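Local coordinates for tubulin-like protein CetZ1 (Haloferax volcanii, PDB 4B46) that controls cell shape as a GTP-binding tubulin/FtsZ homologue and is essential for the rod-shaped cell type needed for efficient swimming, at residues V214-G225 with A292-A300; R270-A279 with E338-L346. One frame throughout, in Å; residues are numbered along the deposited sequence.

Contact 1: residues V214-G225 with A292-A300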
loop_
_atom_site.group_PDB
_atom_site.type_symbol
_atom_site.label_atom_id
_atom_site.label_comp_id
_atom_site.label_asym_id
_atom_site.label_seq_id
_atom_site.Cartn_x
_atom_site.Cartn_y
_atom_site.Cartn_z
ATOM N N VAL A 214 11.373 -7.217 14.038
ATOM C CA VAL A 214 9.951 -7.057 13.783
ATOM C C VAL A 214 9.423 -8.294 13.083
ATOM O O VAL A 214 9.933 -8.679 12.032
ATOM C CB VAL A 214 9.661 -5.845 12.858
ATOM C CG1 VAL A 214 8.193 -5.832 12.425
ATOM C CG2 VAL A 214 10.023 -4.544 13.536
ATOM N N ASP A 215 8.394 -8.914 13.647
ATOM C CA ASP A 215 7.767 -10.042 12.969
ATOM C C ASP A 215 6.412 -9.646 12.385
ATOM O O ASP A 215 5.908 -8.559 12.658
ATOM C CB ASP A 215 7.664 -11.267 13.889
ATOM C CG ASP A 215 6.959 -10.969 15.190
ATOM O OD1 ASP A 215 5.961 -10.222 15.186
ATOM O OD2 ASP A 215 7.402 -11.489 16.231
ATOM N N SER A 216 5.841 -10.528 11.574
ATOM C CA SER A 216 4.554 -10.279 10.928
ATOM C C SER A 216 3.437 -10.007 11.934
ATOM O O SER A 216 2.530 -9.208 11.672
ATOM C CB SER A 216 4.170 -11.473 10.048
ATOM O OG SER A 216 5.267 -11.873 9.250
ATOM N N SER A 217 3.497 -10.693 13.074
ATOM C CA SER A 217 2.510 -10.503 14.126
ATOM C C SER A 217 2.393 -9.043 14.542
ATOM O O SER A 217 1.295 -8.529 14.762
ATOM C CB SER A 217 2.855 -11.361 15.343
ATOM O OG SER A 217 1.807 -12.276 15.593
ATOM N N GLU A 218 3.532 -8.375 14.645
ATOM C CA GLU A 218 3.544 -6.978 15.051
ATOM C C GLU A 218 2.882 -6.076 14.022
ATOM O O GLU A 218 2.241 -5.085 14.370
ATOM C CB GLU A 218 4.976 -6.514 15.331
ATOM C CG GLU A 218 5.579 -7.164 16.566
ATOM C CD GLU A 218 6.899 -6.548 16.951
ATOM O OE1 GLU A 218 7.928 -6.948 16.372
ATOM O OE2 GLU A 218 6.907 -5.662 17.830
ATOM N N ILE A 219 3.051 -6.412 12.751
ATOM C CA ILE A 219 2.429 -5.640 11.687
ATOM C C ILE A 219 0.933 -5.898 11.688
ATOM O O ILE A 219 0.128 -4.963 11.636
ATOM C CB ILE A 219 3.016 -5.999 10.313
ATOM C CG1 ILE A 219 4.476 -5.546 10.240
ATOM C CG2 ILE A 219 2.186 -5.367 9.185
ATOM C CD1 ILE A 219 5.211 -6.066 9.025
ATOM N N ILE A 220 0.564 -7.173 11.760
ATOM C CA ILE A 220 -0.841 -7.556 11.754
ATOM C C ILE A 220 -1.577 -6.924 12.938
ATOM O O ILE A 220 -2.673 -6.375 12.794
ATOM C CB ILE A 220 -0.972 -9.099 11.755
ATOM C CG1 ILE A 220 -0.512 -9.640 10.399
ATOM C CG2 ILE A 220 -2.398 -9.538 12.071
ATOM C CD1 ILE A 220 -0.359 -11.134 10.354
ATOM N N ASN A 221 -0.951 -6.975 14.107
ATOM C CA ASN A 221 -1.550 -6.407 15.308
ATOM C C ASN A 221 -1.629 -4.872 15.275
ATOM O O ASN A 221 -2.547 -4.275 15.840
ATOM C CB ASN A 221 -0.822 -6.921 16.555
ATOM C CG ASN A 221 -1.148 -8.370 16.848
ATOM O OD1 ASN A 221 -2.117 -8.904 16.320
ATOM N ND2 ASN A 221 -0.351 -9.010 17.692
ATOM N N THR A 222 -0.684 -4.239 14.593
ATOM C CA THR A 222 -0.754 -2.792 14.396
ATOM C C THR A 222 -1.935 -2.406 13.500
ATOM O O THR A 222 -2.587 -1.378 13.720
ATOM C CB THR A 222 0.571 -2.236 13.827
ATOM O OG1 THR A 222 1.633 -2.521 14.740
ATOM C CG2 THR A 222 0.496 -0.702 13.637
ATOM N N LEU A 223 -2.220 -3.243 12.503
ATOM C CA LEU A 223 -3.270 -2.942 11.534
ATOM C C LEU A 223 -4.646 -3.415 11.985
ATOM O O LEU A 223 -5.642 -3.081 11.362
ATOM C CB LEU A 223 -2.944 -3.589 10.186
ATOM C CG LEU A 223 -1.664 -3.126 9.496
ATOM C CD1 LEU A 223 -1.307 -4.025 8.330
ATOM C CD2 LEU A 223 -1.804 -1.674 9.037
ATOM N N ALA A 224 -4.703 -4.188 13.067
ATOM C CA ALA A 224 -5.911 -4.946 13.394
ATOM C C ALA A 224 -7.135 -4.096 13.718
ATOM O O ALA A 224 -8.268 -4.552 13.550
ATOM C CB ALA A 224 -5.634 -5.947 14.534
ATOM N N GLY A 225 -6.917 -2.873 14.191
ATOM C CA GLY A 225 -8.028 -1.991 14.519
ATOM C C GLY A 225 -8.808 -1.483 13.309
ATOM O O GLY A 225 -9.887 -0.915 13.450
ATOM N N ALA A 292 -3.610 8.848 16.069
ATOM C CA ALA A 292 -3.483 7.535 15.439
ATOM C C ALA A 292 -3.747 6.469 16.494
ATOM O O ALA A 292 -3.426 6.654 17.666
ATOM C CB ALA A 292 -2.104 7.352 14.832
ATOM N N GLU A 293 -4.349 5.363 16.085
ATOM C CA GLU A 293 -4.736 4.327 17.039
ATOM C C GLU A 293 -3.529 3.514 17.511
ATOM O O GLU A 293 -3.366 3.253 18.700
ATOM C CB GLU A 293 -5.785 3.410 16.398
ATOM C CG GLU A 293 -6.429 2.418 17.350
ATOM C CD GLU A 293 -7.521 1.600 16.677
ATOM O OE1 GLU A 293 -7.940 1.964 15.554
ATOM O OE2 GLU A 293 -7.958 0.595 17.277
ATOM N N ARG A 294 -2.686 3.103 16.571
ATOM C CA ARG A 294 -1.530 2.279 16.895
ATOM C C ARG A 294 -0.399 2.689 15.977
ATOM O O ARG A 294 -0.645 3.118 14.856
ATOM C CB ARG A 294 -1.843 0.794 16.679
ATOM C CG ARG A 294 -2.938 0.241 17.566
ATOM C CD ARG A 294 -3.086 -1.265 17.332
ATOM N NE ARG A 294 -3.872 -1.900 18.387
ATOM C CZ ARG A 294 -5.185 -2.097 18.327
ATOM N NH1 ARG A 294 -5.868 -1.714 17.254
ATOM N NH2 ARG A 294 -5.813 -2.681 19.337
ATOM N N ALA A 295 0.835 2.567 16.460
ATOM C CA ALA A 295 2.010 2.935 15.682
ATOM C C ALA A 295 3.026 1.804 15.722
ATOM O O ALA A 295 3.140 1.092 16.720
ATOM C CB ALA A 295 2.636 4.226 16.226
ATOM N N LEU A 296 3.764 1.644 14.633
ATOM C CA LEU A 296 4.835 0.672 14.575
ATOM C C LEU A 296 6.037 1.342 13.956
ATOM O O LEU A 296 5.948 1.906 12.870
ATOM C CB LEU A 296 4.434 -0.528 13.720
ATOM C CG LEU A 296 5.549 -1.517 13.376
ATOM C CD1 LEU A 296 6.099 -2.249 14.621
ATOM C CD2 LEU A 296 5.066 -2.545 12.339
ATOM N N LEU A 297 7.159 1.277 14.660
ATOM C CA LEU A 297 8.416 1.813 14.178
ATOM C C LEU A 297 9.257 0.674 13.632
ATOM O O LEU A 297 9.406 -0.366 14.275
ATOM C CB LEU A 297 9.165 2.509 15.327
ATOM C CG LEU A 297 10.592 2.953 15.032
ATOM C CD1 LEU A 297 10.611 3.948 13.877
ATOM C CD2 LEU A 297 11.233 3.566 16.291
ATOM N N VAL A 298 9.812 0.874 12.445
ATOM C CA VAL A 298 10.673 -0.121 11.843
ATOM C C VAL A 298 11.984 0.520 11.409
ATOM O O VAL A 298 11.985 1.473 10.626
ATOM C CB VAL A 298 9.996 -0.771 10.615
ATOM C CG1 VAL A 298 10.942 -1.768 9.956
ATOM C CG2 VAL A 298 8.694 -1.453 11.019
ATOM N N LEU A 299 13.094 -0.001 11.922
ATOM C CA LEU A 299 14.428 0.431 11.501
ATOM C C LEU A 299 15.069 -0.667 10.665
ATOM O O LEU A 299 15.166 -1.795 11.103
ATOM C CB LEU A 299 15.316 0.719 12.714
ATOM C CG LEU A 299 15.382 2.142 13.265
ATOM C CD1 LEU A 299 15.983 3.098 12.241
ATOM C CD2 LEU A 299 14.012 2.613 13.683
ATOM N N ALA A 300 15.512 -0.344 9.459
ATOM C CA ALA A 300 16.139 -1.344 8.606
ATOM C C ALA A 300 17.539 -0.902 8.233
ATOM O O ALA A 300 17.755 0.245 7.848
ATOM C CB ALA A 300 15.304 -1.573 7.354
HETATM O O HOH W 1 1.408 -0.980 16.983
HETATM O O HOH W 2 -5.006 -0.855 14.547
#
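Helix 216-223 runs nearly antiparallel to strand 294-300, at 153°, and the backbones come nearest where Thr-222 CA lies 5.7 Å from Arg-294 CA. Thr-222 carries much of the contact, touching both Arg-294 and Leu-296. Its OG1 is anti to the carbonyl carbon (chi1 -60°), which turns it back along the helix to donate to Glu-218 O at 2.7 Å. Water 1 donates to both Thr-222 OG1 and Ala-295 O and so bridges helix and strand. Thr-222 CG2 packs on Leu-296 CB at 3.9 Å, the two side chains crossing at about a right angle. With an alanine here, Glu-218 O is likely to lose its second donor and water 1 one of its mates, and a gap would probably open beside Leu-296. Further along the strand, Leu-296 CD2 meets Ile-219 CG1 at 3.7 Å. The extended Arg-294 slides past Thr-222, and its CD lies 3.4 Å from Asn-221 O. Arg-294 NH1 forms a salt bridge with Glu-293 OE2 at 3.1 Å, while NE pairs with Glu-326 on the next strand. Water 2 lies in plane at the guanidinium edge. It accepts from Arg-294 NH1 and Gly-225 N and donates to Thr-222 O. Glu-293 and Arg-294 form a classic beta bulge facing Ser-347. The helix thus covers one face of the C-terminal domain sheet through an apolar patch, with two waters making the polar links.

Contact 2: residues R270-A279 with E338-L346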
loop_
_atom_site.group_PDB
_atom_site.type_symbol
_atom_site.label_atom_id
_atom_site.label_comp_id
_atom_site.label_asym_id
_atom_site.label_seq_id
_atom_site.Cartn_x
_atom_site.Cartn_y
_atom_site.Cartn_z
ATOM N N ARG A 270 21.549 8.857 15.679
ATOM C CA ARG A 270 21.234 8.712 14.262
ATOM C C ARG A 270 19.850 8.086 14.092
ATOM O O ARG A 270 19.056 8.508 13.249
ATOM C CB ARG A 270 22.291 7.842 13.576
ATOM C CG ARG A 270 22.105 7.699 12.073
ATOM C CD ARG A 270 22.650 6.374 11.560
ATOM N NE ARG A 270 22.083 5.254 12.306
ATOM C CZ ARG A 270 22.754 4.541 13.205
ATOM N NH1 ARG A 270 24.026 4.818 13.461
ATOM N NH2 ARG A 270 22.153 3.547 13.844
ATOM N N ILE A 271 19.570 7.076 14.907
ATOM C CA ILE A 271 18.284 6.402 14.879
ATOM C C ILE A 271 17.150 7.329 15.289
ATOM O O ILE A 271 16.127 7.397 14.613
ATOM C CB ILE A 271 18.277 5.165 15.792
ATOM C CG1 ILE A 271 19.096 4.040 15.161
ATOM C CG2 ILE A 271 16.849 4.696 16.049
ATOM C CD1 ILE A 271 19.179 2.785 16.023
ATOM N N THR A 272 17.323 8.040 16.398
ATOM C CA THR A 272 16.249 8.905 16.864
ATOM C C THR A 272 15.995 10.035 15.869
ATOM O O THR A 272 14.858 10.482 15.711
ATOM C CB THR A 272 16.519 9.466 18.270
ATOM O OG1 THR A 272 17.780 10.144 18.288
ATOM C CG2 THR A 272 16.547 8.345 19.275
ATOM N N SER A 273 17.054 10.481 15.194
ATOM C CA SER A 273 16.930 11.483 14.132
ATOM C C SER A 273 16.111 10.993 12.938
ATOM O O SER A 273 15.253 11.717 12.436
ATOM C CB SER A 273 18.310 11.956 13.661
ATOM O OG SER A 273 18.878 12.847 14.604
ATOM N N LEU A 274 16.390 9.778 12.471
ATOM C CA LEU A 274 15.599 9.187 11.395
ATOM C C LEU A 274 14.132 9.054 11.795
ATOM O O LEU A 274 13.236 9.277 10.978
ATOM C CB LEU A 274 16.128 7.805 11.022
ATOM C CG LEU A 274 17.294 7.665 10.052
ATOM C CD1 LEU A 274 17.492 6.188 9.769
ATOM C CD2 LEU A 274 17.053 8.442 8.753
ATOM N N VAL A 275 13.902 8.674 13.048
ATOM C CA VAL A 275 12.555 8.524 13.579
ATOM C C VAL A 275 11.810 9.855 13.484
ATOM O O VAL A 275 10.687 9.919 12.975
ATOM C CB VAL A 275 12.575 8.004 15.045
ATOM C CG1 VAL A 275 11.196 8.062 15.661
ATOM C CG2 VAL A 275 13.106 6.576 15.102
ATOM N N ARG A 276 12.448 10.920 13.956
ATOM C CA ARG A 276 11.872 12.260 13.842
ATOM C C ARG A 276 11.623 12.678 12.391
ATOM O O ARG A 276 10.554 13.199 12.070
ATOM C CB ARG A 276 12.733 13.297 14.570
ATOM C CG ARG A 276 12.805 13.064 16.083
ATOM C CD ARG A 276 13.315 14.300 16.843
ATOM N NE ARG A 276 14.666 14.676 16.438
ATOM C CZ ARG A 276 15.766 14.107 16.918
ATOM N NH1 ARG A 276 15.668 13.142 17.820
ATOM N NH2 ARG A 276 16.960 14.498 16.496
ATOM N N LYS A 277 12.598 12.441 11.518
ATOM C CA LYS A 277 12.472 12.826 10.111
ATOM C C LYS A 277 11.326 12.095 9.435
ATOM O O LYS A 277 10.602 12.673 8.612
ATOM C CB LYS A 277 13.771 12.563 9.353
ATOM C CG LYS A 277 14.870 13.552 9.669
ATOM C CD LYS A 277 16.230 13.000 9.283
ATOM C CE LYS A 277 17.354 13.874 9.813
ATOM N NZ LYS A 277 18.675 13.247 9.550
ATOM N N ALA A 278 11.155 10.821 9.788
ATOM C CA ALA A 278 10.083 10.012 9.226
ATOM C C ALA A 278 8.720 10.475 9.730
ATOM O O ALA A 278 7.753 10.530 8.962
ATOM C CB ALA A 278 10.297 8.531 9.548
ATOM N N ALA A 279 8.639 10.819 11.014
ATOM C CA ALA A 279 7.356 11.204 11.594
ATOM C C ALA A 279 6.914 12.579 11.114
ATOM O O ALA A 279 5.719 12.832 10.967
ATOM C CB ALA A 279 7.410 11.187 13.094
ATOM N N GLU A 338 23.870 -0.513 2.822
ATOM C CA GLU A 338 24.630 0.729 2.906
ATOM C C GLU A 338 23.730 1.905 3.283
ATOM O O GLU A 338 24.178 3.049 3.352
ATOM C CB GLU A 338 25.372 0.989 1.592
ATOM C CG GLU A 338 26.431 -0.068 1.276
ATOM C CD GLU A 338 26.811 -0.106 -0.193
ATOM O OE1 GLU A 338 26.281 0.718 -0.969
ATOM O OE2 GLU A 338 27.635 -0.965 -0.574
ATOM N N LYS A 339 22.459 1.604 3.535
ATOM C CA LYS A 339 21.497 2.599 3.991
ATOM C C LYS A 339 20.856 2.173 5.303
ATOM O O LYS A 339 20.694 0.981 5.568
ATOM C CB LYS A 339 20.381 2.785 2.962
ATOM C CG LYS A 339 20.739 3.617 1.755
ATOM C CD LYS A 339 19.508 3.789 0.884
ATOM C CE LYS A 339 19.801 4.594 -0.371
ATOM N NZ LYS A 339 18.573 4.743 -1.211
ATOM N N VAL A 340 20.491 3.153 6.122
ATOM C CA VAL A 340 19.593 2.904 7.236
ATOM C C VAL A 340 18.278 3.619 6.945
ATOM O O VAL A 340 18.267 4.795 6.578
ATOM C CB VAL A 340 20.174 3.374 8.584
ATOM C CG1 VAL A 340 19.193 3.080 9.712
ATOM C CG2 VAL A 340 21.506 2.691 8.859
ATOM N N ALA A 341 17.170 2.902 7.078
ATOM C CA ALA A 341 15.864 3.491 6.822
ATOM C C ALA A 341 14.957 3.314 8.031
ATOM O O ALA A 341 14.952 2.254 8.664
ATOM C CB ALA A 341 15.234 2.864 5.590
ATOM N N GLY A 342 14.203 4.360 8.353
ATOM C CA GLY A 342 13.206 4.288 9.404
ATOM C C GLY A 342 11.817 4.451 8.819
ATOM O O GLY A 342 11.572 5.382 8.047
ATOM N N VAL A 343 10.913 3.541 9.172
ATOM C CA VAL A 343 9.536 3.624 8.716
ATOM C C VAL A 343 8.616 3.682 9.915
ATOM O O VAL A 343 8.795 2.955 10.884
ATOM C CB VAL A 343 9.161 2.412 7.818
ATOM C CG1 VAL A 343 7.694 2.021 7.985
ATOM C CG2 VAL A 343 9.471 2.718 6.358
ATOM N N ILE A 344 7.628 4.558 9.860
ATOM C CA ILE A 344 6.601 4.572 10.882
ATOM C C ILE A 344 5.265 4.262 10.231
ATOM O O ILE A 344 4.850 4.941 9.298
ATOM C CB ILE A 344 6.533 5.933 11.594
ATOM C CG1 ILE A 344 7.908 6.273 12.206
ATOM C CG2 ILE A 344 5.457 5.906 12.670
ATOM C CD1 ILE A 344 7.982 7.648 12.844
ATOM N N LEU A 345 4.612 3.216 10.715
ATOM C CA LEU A 345 3.286 2.857 10.253
ATOM C C LEU A 345 2.320 3.375 11.294
ATOM O O LEU A 345 2.465 3.078 12.483
ATOM C CB LEU A 345 3.161 1.333 10.119
ATOM C CG LEU A 345 1.754 0.749 9.980
ATOM C CD1 LEU A 345 1.052 1.246 8.705
ATOM C CD2 LEU A 345 1.786 -0.791 10.029
ATOM N N LEU A 346 1.370 4.194 10.852
ATOM C CA LEU A 346 0.342 4.728 11.727
ATOM C C LEU A 346 -0.994 4.196 11.245
ATOM O O LEU A 346 -1.404 4.464 10.118
ATOM C CB LEU A 346 0.346 6.261 11.706
ATOM C CG LEU A 346 1.638 6.926 12.180
ATOM C CD1 LEU A 346 1.584 8.431 11.953
ATOM C CD2 LEU A 346 1.892 6.628 13.655
#
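Ala-278 N donates to Leu-274 O at 2.9 Å, a backbone bond within helix 265-280 that joins two residues packed against strand 339-347. The segment axes approach to 7.6 Å and cross at 47°. The contact across them is made of hydrocarbon groups and backbone.

From above Gly-342, Leu-274 reaches back to Val-340: its CD1 touches Val-340 CG1 at 3.5 Å, and the two side chains meet at a slant. The same methyl also lies 3.6 Å from Val-340 O, so it rests on the strand backbone as well as on the side chain. Gly-342 passes beneath the helix between Leu-274 and Ala-278, and Ala-278 CB lies 3.7 Å from the carbonyl O of Gly-342.

Ile-344 works at the other end. Its CG1 is anti to the carbonyl carbon (chi1 -57°) and the chain is extended beyond it (chi2 176°), which sends CD1 up to the helix. That methyl meets Ala-279 CB at 3.6 Å and Val-275 O at 3.5 Å. Ala-278 CB is a little farther from it, at 4.1 Å. Ile-344 also touches Leu-297 of the neighbouring strand and Ile-318 of helix 308-322, so it is shared by two helices.

Arg-270 brings its NE near Val-340 CG2. This nitrogen is buried and has no polar partner in the model.

The helix packs on the C-terminal domain sheet of this tubulin-like fold. With no polar bond found between the segments, the way the helix lies on the strand probably depends on the fit of these methyl groups to one another and to the backbone.

Following the chain, helix 216-223 comes first, then helix 265-280, strand 294-301 and strand 339-347. Contact 1 closes a loop of 66 residues between its segments, and contact 2 one of 58. The loops cross, because 270-279 lies inside the first and 292-300 inside the second. Strands 294-301 and 339-347 are antiparallel neighbours in one sheet. The contacts meet there through probable hydrogen bonds, Val-298 O to Val-343 N and Ala-300 N to Ala-341 O. The two helices lie on opposite faces of the sheet: Leu-296 faces helix 216-223, while Leu-297 touches Val-275. Together the contacts sandwich this part of the C-terminal domain, away from the nucleotide site.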